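Local coordinates for protein polyketide synthase (Lyngbya majuscula 19L, PDB 3QIT) that forms the terminal alkene of curacin A as a thioesterase domain that probably hydrolyses the chain's thioester and drives decarboxylation with loss of sulfate, at residues E122-E127 and S281-S286; P158-V163 and A167-Q172; M72-S77 and D149-T154; I112-P117 and L224-S229. All blocks are in the same frame, centred on the assembly; numbering follows the deposited sequence. Where two conformers were deposited one is given.

Contact 1: E122-E127 and S281-S286; sequences ELILVE and SLILTS
I124 and I283 show how a strand and a helix can meet through a single methyl group. The outermost carbon, I124 CD1, rests against I283 CG1 at 3.6 Å, with the CB and CG2 of that residue slightly farther, as the two side chains meet at a slant. With CG1 set beside its own backbone N (chi1 -62°), I124 directs the longer branch outward, and V100 of strand 97-102 touches both isoleucines. Three residues beyond I283, S286 OG lies 3.9 Å from the same I124 CD1. E122 meets S286 differently, its methylene flank passing alongside, with E122 CG 3.8 Å from S286 CB. The chain then bends at chi2 (89°). E122 OE2 bonds to T235 OG1 and forms a salt bridge with K261, whose charge may offset the nearness of the C-terminal carboxylate, with S286 OXT 4.4 Å from E122 OE1. Such packing of a C-terminal helix on a central parallel strand belongs to the alpha/beta hydrolase fold, and strand 120-126 leads directly to E127, which is hydrogen-bonded to H269 and is probably the acid of a Ser-His-Glu triad.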
loop_
_atom_site.group_PDB
_atom_site.type_symbol
_atom_site.label_atom_id
_atom_site.label_comp_id
_atom_site.label_asym_id
_atom_site.label_seq_id
_atom_site.Cartn_x
_atom_site.Cartn_y
_atom_site.Cartn_z
ATOM N N GLU B 122 25.748 -11.335 6.642
ATOM C CA GLU B 122 25.328 -11.372 8.053
ATOM C C GLU B 122 24.207 -10.368 8.248
ATOM O O GLU B 122 24.247 -9.281 7.687
ATOM C CB GLU B 122 26.485 -11.026 9.004
ATOM C CG GLU B 122 26.101 -10.987 10.518
ATOM C CD GLU B 122 26.242 -12.341 11.227
ATOM O OE1 GLU B 122 27.011 -13.192 10.735
ATOM O OE2 GLU B 122 25.605 -12.549 12.285
ATOM N N LEU B 123 23.222 -10.756 9.047
ATOM C CA LEU B 123 22.077 -9.924 9.369
ATOM C C LEU B 123 22.218 -9.468 10.807
ATOM O O LEU B 123 22.264 -10.300 11.717
ATOM C CB LEU B 123 20.803 -10.749 9.209
ATOM C CG LEU B 123 19.470 -10.074 9.466
ATOM C CD1 LEU B 123 19.194 -8.910 8.454
ATOM C CD2 LEU B 123 18.322 -11.130 9.427
ATOM N N ILE B 124 22.282 -8.155 11.012
ATOM C CA ILE B 124 22.503 -7.584 12.352
ATOM C C ILE B 124 21.238 -6.808 12.711
ATOM O O ILE B 124 20.925 -5.782 12.079
ATOM C CB ILE B 124 23.751 -6.669 12.382
ATOM C CG1 ILE B 124 24.985 -7.520 12.035
ATOM C CG2 ILE B 124 23.923 -6.057 13.786
ATOM C CD1 ILE B 124 26.104 -6.776 11.428
ATOM N N LEU B 125 20.508 -7.325 13.705
ATOM C CA LEU B 125 19.182 -6.805 14.050
ATOM C C LEU B 125 19.265 -6.059 15.364
ATOM O O LEU B 125 19.402 -6.672 16.416
ATOM C CB LEU B 125 18.163 -7.964 14.121
ATOM C CG LEU B 125 18.106 -8.747 12.810
ATOM C CD1 LEU B 125 17.210 -9.975 12.984
ATOM C CD2 LEU B 125 17.601 -7.854 11.663
ATOM N N VAL B 126 19.241 -4.727 15.292
ATOM C CA VAL B 126 19.417 -3.920 16.499
ATOM C C VAL B 126 18.055 -3.505 17.000
ATOM O O VAL B 126 17.311 -2.823 16.282
ATOM C CB VAL B 126 20.280 -2.668 16.231
ATOM C CG1 VAL B 126 20.553 -1.900 17.534
ATOM C CG2 VAL B 126 21.611 -3.091 15.613
ATOM N N GLU B 127 17.713 -3.980 18.198
ATOM C CA GLU B 127 16.422 -3.668 18.837
ATOM C C GLU B 127 15.233 -4.052 17.964
ATOM O O GLU B 127 14.373 -3.223 17.609
ATOM C CB GLU B 127 16.390 -2.203 19.268
ATOM C CG GLU B 127 17.294 -1.958 20.495
ATOM C CD GLU B 127 16.600 -2.324 21.787
ATOM O OE1 GLU B 127 15.514 -1.734 22.040
ATOM O OE2 GLU B 127 17.110 -3.198 22.541
ATOM N N SER B 281 31.949 -2.115 16.272
ATOM C CA SER B 281 32.894 -3.177 16.617
ATOM C C SER B 281 32.258 -4.538 16.394
ATOM O O SER B 281 32.872 -5.439 15.824
ATOM C CB SER B 281 33.333 -3.038 18.067
ATOM O OG SER B 281 34.307 -4.013 18.374
ATOM N N LEU B 282 31.003 -4.676 16.822
ATOM C CA LEU B 282 30.276 -5.920 16.620
ATOM C C LEU B 282 30.093 -6.268 15.124
ATOM O O LEU B 282 30.251 -7.421 14.712
ATOM C CB LEU B 282 28.932 -5.822 17.330
ATOM C CG LEU B 282 27.989 -6.984 17.147
ATOM C CD1 LEU B 282 28.611 -8.269 17.700
ATOM C CD2 LEU B 282 26.752 -6.618 17.921
ATOM N N ILE B 283 29.768 -5.261 14.322
ATOM C CA ILE B 283 29.616 -5.420 12.875
ATOM C C ILE B 283 30.937 -5.865 12.233
ATOM O O ILE B 283 30.938 -6.734 11.365
ATOM C CB ILE B 283 29.100 -4.115 12.244
ATOM C CG1 ILE B 283 27.666 -3.840 12.740
ATOM C CG2 ILE B 283 29.101 -4.175 10.707
ATOM C CD1 ILE B 283 27.183 -2.445 12.408
ATOM N N LEU B 284 32.036 -5.267 12.693
ATOM C CA LEU B 284 33.388 -5.526 12.178
ATOM C C LEU B 284 33.842 -6.963 12.430
ATOM O O LEU B 284 34.688 -7.502 11.704
ATOM C CB LEU B 284 34.397 -4.558 12.815
ATOM C CG LEU B 284 34.400 -3.108 12.323
ATOM C CD1 LEU B 284 35.177 -2.173 13.255
ATOM C CD2 LEU B 284 34.930 -3.002 10.899
ATOM N N THR B 285 33.288 -7.575 13.466
ATOM C CA THR B 285 33.705 -8.919 13.852
ATOM C C THR B 285 32.839 -10.016 13.248
ATOM O O THR B 285 33.135 -11.204 13.420
ATOM C CB THR B 285 33.753 -9.106 15.386
ATOM O OG1 THR B 285 32.450 -8.930 15.940
ATOM C CG2 THR B 285 34.717 -8.126 16.024
ATOM N N SER B 286 31.775 -9.633 12.544
ATOM C CA SER B 286 30.882 -10.605 11.923
ATOM C C SER B 286 31.607 -11.360 10.800
ATOM O O SER B 286 32.525 -10.835 10.147
ATOM C CB SER B 286 29.600 -9.928 11.415
ATOM O OG SER B 286 28.922 -9.267 12.480
ATOM O OXT SER B 286 31.310 -12.527 10.546
#

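Contact 2: P158-V163 and A167-Q172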
loop_
_atom_site.group_PDB
_atom_site.type_symbol
_atom_site.label_atom_id
_atom_site.label_comp_id
_atom_site.label_asym_id
_atom_site.label_seq_id
_atom_site.Cartn_x
_atom_site.Cartn_y
_atom_site.Cartn_z
ATOM N N PRO B 158 4.881 21.226 13.657
ATOM C CA PRO B 158 5.097 22.433 14.445
ATOM C C PRO B 158 6.135 23.330 13.781
ATOM O O PRO B 158 7.023 22.848 13.046
ATOM C CB PRO B 158 5.646 21.897 15.780
ATOM C CG PRO B 158 6.190 20.552 15.467
ATOM C CD PRO B 158 5.291 20.009 14.379
ATOM N N ILE B 159 6.003 24.623 14.031
ATOM C CA ILE B 159 6.950 25.610 13.523
ATOM C C ILE B 159 7.864 25.972 14.688
ATOM O O ILE B 159 7.401 26.554 15.667
ATOM C CB ILE B 159 6.216 26.862 13.042
ATOM C CG1 ILE B 159 5.156 26.508 11.988
ATOM C CG2 ILE B 159 7.225 27.882 12.516
ATOM C CD1 ILE B 159 3.877 27.327 12.096
ATOM N N PHE B 160 9.147 25.613 14.586
ATOM C CA PHE B 160 10.145 25.933 15.600
ATOM C C PHE B 160 10.724 27.293 15.246
ATOM O O PHE B 160 10.766 27.670 14.066
ATOM C CB PHE B 160 11.304 24.922 15.628
ATOM C CG PHE B 160 10.885 23.497 15.846
ATOM C CD1 PHE B 160 10.501 23.056 17.116
ATOM C CD2 PHE B 160 10.958 22.580 14.809
ATOM C CE1 PHE B 160 10.129 21.714 17.339
ATOM C CE2 PHE B 160 10.593 21.225 15.028
ATOM C CZ PHE B 160 10.166 20.805 16.278
ATOM N N PRO B 161 11.158 28.039 16.258
ATOM C CA PRO B 161 11.737 29.349 15.953
ATOM C C PRO B 161 13.084 29.272 15.228
ATOM O O PRO B 161 13.436 30.214 14.511
ATOM C CB PRO B 161 11.906 29.992 17.332
ATOM C CG PRO B 161 11.874 28.895 18.303
ATOM C CD PRO B 161 10.969 27.842 17.708
ATOM N N ASP B 162 13.825 28.179 15.429
ATOM C CA ASP B 162 15.154 27.989 14.824
ATOM C C ASP B 162 15.604 26.526 14.839
ATOM O O ASP B 162 14.956 25.670 15.448
ATOM C CB ASP B 162 16.216 28.882 15.506
ATOM C CG ASP B 162 16.254 28.717 17.016
ATOM O OD1 ASP B 162 16.023 27.605 17.520
ATOM O OD2 ASP B 162 16.521 29.717 17.716
ATOM N N VAL B 163 16.717 26.238 14.162
ATOM C CA VAL B 163 17.198 24.863 14.055
ATOM C C VAL B 163 17.670 24.363 15.416
ATOM O O VAL B 163 17.490 23.191 15.728
ATOM C CB VAL B 163 18.325 24.719 12.971
ATOM C CG1 VAL B 163 18.904 23.292 12.959
ATOM C CG2 VAL B 163 17.767 25.059 11.616
ATOM N N ALA B 167 16.929 20.847 17.161
ATOM C CA ALA B 167 17.990 19.974 17.680
ATOM C C ALA B 167 17.760 19.623 19.142
ATOM O O ALA B 167 18.006 18.494 19.534
ATOM C CB ALA B 167 19.361 20.629 17.514
ATOM N N SER B 168 17.304 20.586 19.941
ATOM C CA SER B 168 17.015 20.331 21.357
ATOM C C SER B 168 15.958 19.235 21.509
ATOM O O SER B 168 16.058 18.367 22.395
ATOM C CB SER B 168 16.548 21.615 22.046
ATOM O OG SER B 168 17.579 22.585 22.046
ATOM N N ARG B 169 14.938 19.284 20.652
ATOM C CA ARG B 169 13.914 18.258 20.656
ATOM C C ARG B 169 14.502 16.884 20.320
ATOM O O ARG B 169 14.126 15.892 20.929
ATOM C CB ARG B 169 12.765 18.599 19.698
ATOM C CG ARG B 169 11.639 17.571 19.780
ATOM C CD ARG B 169 10.338 18.109 19.248
ATOM N NE ARG B 169 9.721 19.043 20.189
ATOM C CZ ARG B 169 8.491 19.525 20.046
ATOM N NH1 ARG B 169 7.754 19.147 19.012
ATOM N NH2 ARG B 169 7.999 20.386 20.928
ATOM N N LEU B 170 15.422 16.814 19.359
ATOM C CA LEU B 170 16.082 15.526 19.094
ATOM C C LEU B 170 16.878 15.008 20.304
ATOM O O LEU B 170 16.843 13.794 20.592
ATOM C CB LEU B 170 17.007 15.628 17.878
ATOM C CG LEU B 170 16.365 16.022 16.538
ATOM C CD1 LEU B 170 17.462 16.009 15.464
ATOM C CD2 LEU B 170 15.216 15.049 16.177
ATOM N N ARG B 171 17.595 15.921 20.972
ATOM C CA ARG B 171 18.434 15.535 22.113
ATOM C C ARG B 171 17.584 15.127 23.323
ATOM O O ARG B 171 17.988 14.247 24.096
ATOM C CB ARG B 171 19.479 16.615 22.463
ATOM C CG ARG B 171 20.644 16.108 23.342
ATOM C CD ARG B 171 21.762 17.152 23.489
ATOM N NE ARG B 171 22.895 16.636 24.265
ATOM C CZ ARG B 171 23.710 17.376 25.013
ATOM N NH1 ARG B 171 23.536 18.691 25.107
ATOM N NH2 ARG B 171 24.709 16.801 25.675
ATOM N N GLN B 172 16.399 15.721 23.477
ATOM C CA GLN B 172 15.509 15.287 24.546
ATOM C C GLN B 172 15.018 13.861 24.291
ATOM O O GLN B 172 14.903 13.080 25.244
ATOM C CB GLN B 172 14.370 16.290 24.772
ATOM C CG GLN B 172 14.893 17.625 25.313
ATOM C CD GLN B 172 13.800 18.593 25.731
ATOM O OE1 GLN B 172 12.824 18.210 26.376
ATOM N NE2 GLN B 172 13.972 19.860 25.379
#
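V163 and A167 close the first turn of helix 163-173, a helix whose N-cap is D162, in a region that belongs to the alpha/beta hydrolase family. A167 N donates to V163 O at 2.8 Å with an N-H...O angle of 163°, the ordinary i to i+4 helical bond, and A167 CB sits 3.6 Å from the same oxygen. Helix 179-188 packs on this turn, through S182 against A167 and through Y183 and A186 against V163. R169 then reaches over to the preceding loop. Its CG lies opposite the backbone N and the chain kinks at chi3 (-75°), which brings the guanidinium across the rim of the F160 ring. F160 CE1 stands 3.8 Å from R169 CZ, over one face of the guanidinium, while R169 CZ lies near the plane of the F160 ring, at its edge; the two planes are 87° apart. It is thus a ring edge against a flat cation, not a cation laid over a ring face. P158 CG adds a looser touch, 4.1 Å from R169 NH1. With the F160 ring also packed edge-to-face with W199, an alanine here would probably leave the R169 guanidinium without its backing and free to swing, and would open a gap beside W199. L170 in turn touches W199 and L185. The helix runs on through the backbone bonds from R171 N to A167 O (3.0 Å) and from Q172 N to S168 O (2.9 Å).

Contact 3: M72-S77 and D149-T154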
loop_
_atom_site.group_PDB
_atom_site.type_symbol
_atom_site.label_atom_id
_atom_site.label_comp_id
_atom_site.label_asym_id
_atom_site.label_seq_id
_atom_site.Cartn_x
_atom_site.Cartn_y
_atom_site.Cartn_z
ATOM N N MET B 72 0.824 10.321 -2.756
ATOM C CA MET B 72 -0.385 9.621 -2.320
ATOM C C MET B 72 -0.120 8.866 -1.027
ATOM O O MET B 72 0.665 7.912 -1.005
ATOM C CB MET B 72 -0.901 8.683 -3.371
ATOM C CG MET B 72 -2.339 8.231 -3.003
ATOM S SD MET B 72 -3.152 7.673 -4.425
ATOM C CE MET B 72 -2.012 6.398 -4.940
ATOM N N VAL B 73 -0.811 9.286 0.028
ATOM C CA VAL B 73 -0.553 8.809 1.415
ATOM C C VAL B 73 -0.620 7.291 1.576
ATOM O O VAL B 73 0.106 6.719 2.393
ATOM C CB VAL B 73 -1.591 9.417 2.414
ATOM C CG1 VAL B 73 -1.313 8.920 3.840
ATOM C CG2 VAL B 73 -1.555 10.920 2.374
ATOM N N THR B 74 -1.504 6.655 0.811
ATOM C CA THR B 74 -1.673 5.200 0.870
ATOM C C THR B 74 -0.460 4.428 0.357
ATOM O O THR B 74 -0.370 3.209 0.517
ATOM C CB THR B 74 -2.926 4.726 0.113
ATOM O OG1 THR B 74 -2.897 5.208 -1.234
ATOM C CG2 THR B 74 -4.179 5.198 0.813
ATOM N N SER B 75 0.471 5.157 -0.237
ATOM C CA SER B 75 1.733 4.587 -0.739
ATOM C C SER B 75 2.674 4.225 0.400
ATOM O O SER B 75 3.577 3.399 0.214
ATOM C CB SER B 75 2.420 5.554 -1.719
ATOM O OG SER B 75 1.603 5.775 -2.872
ATOM N N TYR B 76 2.495 4.850 1.565
ATOM C CA TYR B 76 3.334 4.535 2.730
ATOM C C TYR B 76 2.865 3.224 3.348
ATOM O O TYR B 76 1.776 3.139 3.947
ATOM C CB TYR B 76 3.279 5.662 3.772
ATOM C CG TYR B 76 4.012 6.921 3.371
ATOM C CD1 TYR B 76 5.401 6.942 3.271
ATOM C CD2 TYR B 76 3.314 8.095 3.093
ATOM C CE1 TYR B 76 6.075 8.105 2.910
ATOM C CE2 TYR B 76 3.979 9.273 2.709
ATOM C CZ TYR B 76 5.346 9.264 2.610
ATOM O OH TYR B 76 5.964 10.449 2.273
ATOM N N SER B 77 3.670 2.187 3.169
ATOM C CA SER B 77 3.350 0.855 3.683
ATOM C C SER B 77 4.668 0.128 3.870
ATOM O O SER B 77 5.691 0.521 3.265
ATOM C CB SER B 77 2.469 0.092 2.687
ATOM O OG SER B 77 3.153 -0.145 1.450
ATOM N N ASP B 149 -9.950 8.298 7.594
ATOM C CA ASP B 149 -10.039 9.683 8.093
ATOM C C ASP B 149 -8.635 10.262 8.209
ATOM O O ASP B 149 -8.395 11.420 7.848
ATOM C CB ASP B 149 -10.739 9.727 9.459
ATOM C CG ASP B 149 -12.226 9.411 9.366
ATOM O OD1 ASP B 149 -12.806 9.490 8.262
ATOM O OD2 ASP B 149 -12.815 9.097 10.413
ATOM N N TYR B 150 -7.705 9.452 8.699
ATOM C CA TYR B 150 -6.329 9.944 8.831
ATOM C C TYR B 150 -5.667 10.227 7.472
ATOM O O TYR B 150 -5.072 11.300 7.279
ATOM C CB TYR B 150 -5.486 8.999 9.678
ATOM C CG TYR B 150 -4.109 9.549 9.887
ATOM C CD1 TYR B 150 -3.896 10.651 10.733
ATOM C CD2 TYR B 150 -3.023 9.014 9.196
ATOM C CE1 TYR B 150 -2.633 11.181 10.914
ATOM C CE2 TYR B 150 -1.747 9.544 9.363
ATOM C CZ TYR B 150 -1.560 10.625 10.229
ATOM O OH TYR B 150 -0.307 11.160 10.397
ATOM N N LEU B 151 -5.799 9.281 6.546
ATOM C CA LEU B 151 -5.274 9.415 5.174
ATOM C C LEU B 151 -5.711 10.715 4.487
ATOM O O LEU B 151 -4.991 11.241 3.616
ATOM C CB LEU B 151 -5.717 8.227 4.312
ATOM C CG LEU B 151 -5.255 6.791 4.593
ATOM C CD1 LEU B 151 -6.108 5.846 3.774
ATOM C CD2 LEU B 151 -3.794 6.567 4.273
ATOM N N SER B 152 -6.874 11.242 4.881
ATOM C CA SER B 152 -7.384 12.442 4.234
ATOM C C SER B 152 -7.164 13.668 5.098
ATOM O O SER B 152 -7.568 14.775 4.732
ATOM C CB SER B 152 -8.861 12.288 3.852
ATOM O OG SER B 152 -9.646 11.975 4.974
ATOM N N SER B 153 -6.510 13.475 6.241
ATOM C CA SER B 153 -6.148 14.602 7.076
ATOM C C SER B 153 -4.876 15.213 6.504
ATOM O O SER B 153 -4.164 14.607 5.697
ATOM C CB SER B 153 -6.002 14.211 8.556
ATOM O OG SER B 153 -4.808 13.483 8.803
ATOM N N THR B 154 -4.605 16.436 6.886
ATOM C CA THR B 154 -3.409 17.073 6.362
ATOM C C THR B 154 -2.651 17.594 7.570
ATOM O O THR B 154 -2.623 18.808 7.812
ATOM C CB THR B 154 -3.785 18.199 5.375
ATOM O OG1 THR B 154 -4.817 19.000 5.962
ATOM C CG2 THR B 154 -4.296 17.627 4.058
#
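V73 and L151 supply the tightest apolar meeting between these two segments: V73 CG1 and L151 CD2 are 3.4 Å apart, shorter than usual for two methyl carbons. The side chains meet at a slant, and V73 CG2, the other branch, comes 3.7 Å from L151 O at the helix end. T74 adds a second touch from nearly a right angle, its CG2 lying 3.6 Å from L151 CD1 and almost as near CD2, so the forked end of L151 is gripped by two consecutive residues. In T74 the torsion sorts the polar from the apolar branch. With chi1 at 54°, CG2 faces L151 while OG1 is turned to T80 OG1 of the second subunit, with which it is hydrogen-bonded.

No hydrogen bond crosses between the two segments; each has its own. Y150 O receives two donors at the close of its helix: S153 OG at 2.7 Å, in the carbonyl plane on a lone pair (C=O...OG angle 132°), and S153 N at 2.8 Å. On the other side the 3-10 turn is closed by S75 N to M72 O (2.9 Å) and Y76 N to V73 O (3.1 Å).

The second subunit lies alongside: its L79 touches both T74 and L151, and its R116 forms a salt bridge with D149. Within the chain, segment 72-77 links strand 55-59 to helix 78-91, which S77 caps, and meets the C-terminal end of helix 140-151; that helix follows strand 120-126, the usual place of a lid insertion in alpha/beta hydrolases.

Contact 4: I112-P117 and L224-S229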
loop_
_atom_site.group_PDB
_atom_site.type_symbol
_atom_site.label_atom_id
_atom_site.label_comp_id
_atom_site.label_asym_id
_atom_site.label_seq_id
_atom_site.Cartn_x
_atom_site.Cartn_y
_atom_site.Cartn_z
ATOM N N ILE B 112 13.676 -8.387 4.197
ATOM C CA ILE B 112 14.502 -8.454 2.983
ATOM C C ILE B 112 15.482 -9.642 3.009
ATOM O O ILE B 112 15.691 -10.278 1.989
ATOM C CB ILE B 112 15.158 -7.098 2.613
ATOM C CG1 ILE B 112 15.523 -7.062 1.116
ATOM C CG2 ILE B 112 16.387 -6.846 3.414
ATOM C CD1 ILE B 112 14.342 -6.902 0.171
ATOM N N ALA B 113 16.010 -9.966 4.192
ATOM C CA ALA B 113 16.881 -11.133 4.372
ATOM C C ALA B 113 16.134 -12.429 4.134
ATOM O O ALA B 113 16.722 -13.401 3.682
ATOM C CB ALA B 113 17.539 -11.131 5.771
ATOM N N SER B 114 14.832 -12.433 4.417
ATOM C CA SER B 114 14.003 -13.621 4.175
ATOM C C SER B 114 13.765 -13.834 2.686
ATOM O O SER B 114 13.695 -14.976 2.221
ATOM C CB SER B 114 12.686 -13.566 4.969
ATOM O OG SER B 114 11.714 -12.720 4.367
ATOM N N VAL B 115 13.689 -12.729 1.947
ATOM C CA VAL B 115 13.440 -12.726 0.502
ATOM C C VAL B 115 14.710 -12.901 -0.342
ATOM O O VAL B 115 14.687 -13.599 -1.359
ATOM C CB VAL B 115 12.686 -11.437 0.077
ATOM C CG1 VAL B 115 12.590 -11.303 -1.455
ATOM C CG2 VAL B 115 11.295 -11.409 0.699
ATOM N N ARG B 116 15.809 -12.263 0.074
ATOM C CA ARG B 116 17.046 -12.269 -0.686
ATOM C C ARG B 116 18.217 -12.832 0.148
ATOM O O ARG B 116 19.252 -12.169 0.288
ATOM C CB ARG B 116 17.419 -10.845 -1.109
ATOM C CG ARG B 116 16.305 -10.054 -1.809
ATOM C CD ARG B 116 15.941 -10.700 -3.141
ATOM N NE ARG B 116 14.951 -9.897 -3.871
ATOM C CZ ARG B 116 14.082 -10.388 -4.753
ATOM N NH1 ARG B 116 14.017 -11.702 -4.997
ATOM N NH2 ARG B 116 13.240 -9.561 -5.366
ATOM N N PRO B 117 18.065 -14.048 0.699
ATOM C CA PRO B 117 19.128 -14.550 1.583
ATOM C C PRO B 117 20.515 -14.633 0.958
ATOM O O PRO B 117 21.505 -14.419 1.653
ATOM C CB PRO B 117 18.627 -15.955 1.965
ATOM C CG PRO B 117 17.673 -16.327 0.898
ATOM C CD PRO B 117 16.979 -15.033 0.565
ATOM N N LEU B 224 6.609 -14.382 13.447
ATOM C CA LEU B 224 7.515 -15.372 14.026
ATOM C C LEU B 224 7.862 -16.448 12.999
ATOM O O LEU B 224 8.993 -16.941 12.967
ATOM C CB LEU B 224 6.913 -16.010 15.282
ATOM C CG LEU B 224 6.719 -15.102 16.507
ATOM C CD1 LEU B 224 6.045 -15.873 17.642
ATOM C CD2 LEU B 224 8.050 -14.513 16.970
ATOM N N GLU B 225 6.902 -16.803 12.149
ATOM C CA GLU B 225 7.192 -17.785 11.112
ATOM C C GLU B 225 8.238 -17.247 10.139
ATOM O O GLU B 225 9.098 -17.999 9.680
ATOM C CB GLU B 225 5.924 -18.242 10.381
ATOM C CG GLU B 225 5.004 -19.134 11.224
ATOM C CD GLU B 225 5.584 -20.523 11.517
ATOM O OE1 GLU B 225 5.051 -21.207 12.423
ATOM O OE2 GLU B 225 6.558 -20.944 10.846
ATOM N N MET B 226 8.166 -15.952 9.839
ATOM C CA MET B 226 9.188 -15.293 9.026
ATOM C C MET B 226 10.547 -15.411 9.713
ATOM O O MET B 226 11.524 -15.850 9.089
ATOM C CB MET B 226 8.828 -13.821 8.776
ATOM C CG MET B 226 10.021 -12.915 8.433
ATOM S SD MET B 226 9.542 -11.301 7.797
ATOM C CE MET B 226 9.039 -11.766 6.147
ATOM N N LEU B 227 10.594 -15.033 10.993
ATOM C CA LEU B 227 11.838 -15.075 11.776
ATOM C C LEU B 227 12.423 -16.493 11.824
ATOM O O LEU B 227 13.641 -16.683 11.670
ATOM C CB LEU B 227 11.623 -14.544 13.198
ATOM C CG LEU B 227 11.205 -13.073 13.407
ATOM C CD1 LEU B 227 11.124 -12.743 14.873
ATOM C CD2 LEU B 227 12.119 -12.088 12.692
ATOM N N LYS B 228 11.542 -17.477 11.981
ATOM C CA LYS B 228 11.950 -18.877 12.041
ATOM C C LYS B 228 12.629 -19.323 10.741
ATOM O O LYS B 228 13.537 -20.155 10.775
ATOM C CB LYS B 228 10.740 -19.767 12.365
ATOM C CG LYS B 228 11.097 -21.149 12.883
ATOM C CD LYS B 228 9.855 -21.988 13.180
ATOM C CE LYS B 228 10.246 -23.361 13.736
ATOM N NZ LYS B 228 9.095 -24.317 13.804
ATOM N N SER B 229 12.197 -18.740 9.619
ATOM C CA SER B 229 12.634 -19.134 8.270
ATOM C C SER B 229 13.999 -18.576 7.849
ATOM O O SER B 229 14.610 -19.069 6.882
ATOM C CB SER B 229 11.585 -18.711 7.232
ATOM O OG SER B 229 11.696 -17.328 6.901
HETATM O O HOH W 1 13.891 -17.312 4.283
#
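S114 and S229, with CA atoms 7.0 Å apart, bring together the C-terminal parts of helices 104-115 and 220-229. No direct hydrogen bond joins the two segments. Instead, one water donates to S114 O (3.1 Å) and to S229 O (3.2 Å), spending both its protons on the two backbone carbonyls. Helix 104-115 closes with R116 N bonded to I112 O, after which R116 leaves helical geometry. In the alpha/beta hydrolase fold this helix follows the nucleophile elbow, here probably the turn holding S103, and helix 220-229 precedes strand 234-239.

Among the side chains, M226 does the reaching. It extends from the helix with CG anti to the backbone N (chi1 157°) and bends at chi3 (-75°), which sets CE 3.4 Å from S114 OG. That oxygen is hydrogen-bonded to A111 O one turn back. S229 OG folds onto its own helix, bonding M226 O at 2.6 Å with the donor tilted 15° from the carbonyl plane, and comes no closer than 4.3 Å to S114 CB. V141 of the second subunit packs on S114 and S229, and L144 of that subunit on M226.

How the contacts relate
Contacts 1 and 4 touch, through L123 CD2 against A113 CB at 3.7 Å, with centres about 17 Å apart; helix 104-115 is followed directly by strand 120-126. The probable triad is close by: E127 follows the strand of contact 1, and S103 sits just before the helix of contact 4. Contact 3 lies across the chain's centre from contact 1, with centres about 34 Å apart. Contacts 3 and 4 both face the second subunit, and within one chain their nearest atoms are about 12 Å apart. Contact 2 follows contact 3 in sequence and lies far from contact 4, with centres about 38 Å apart.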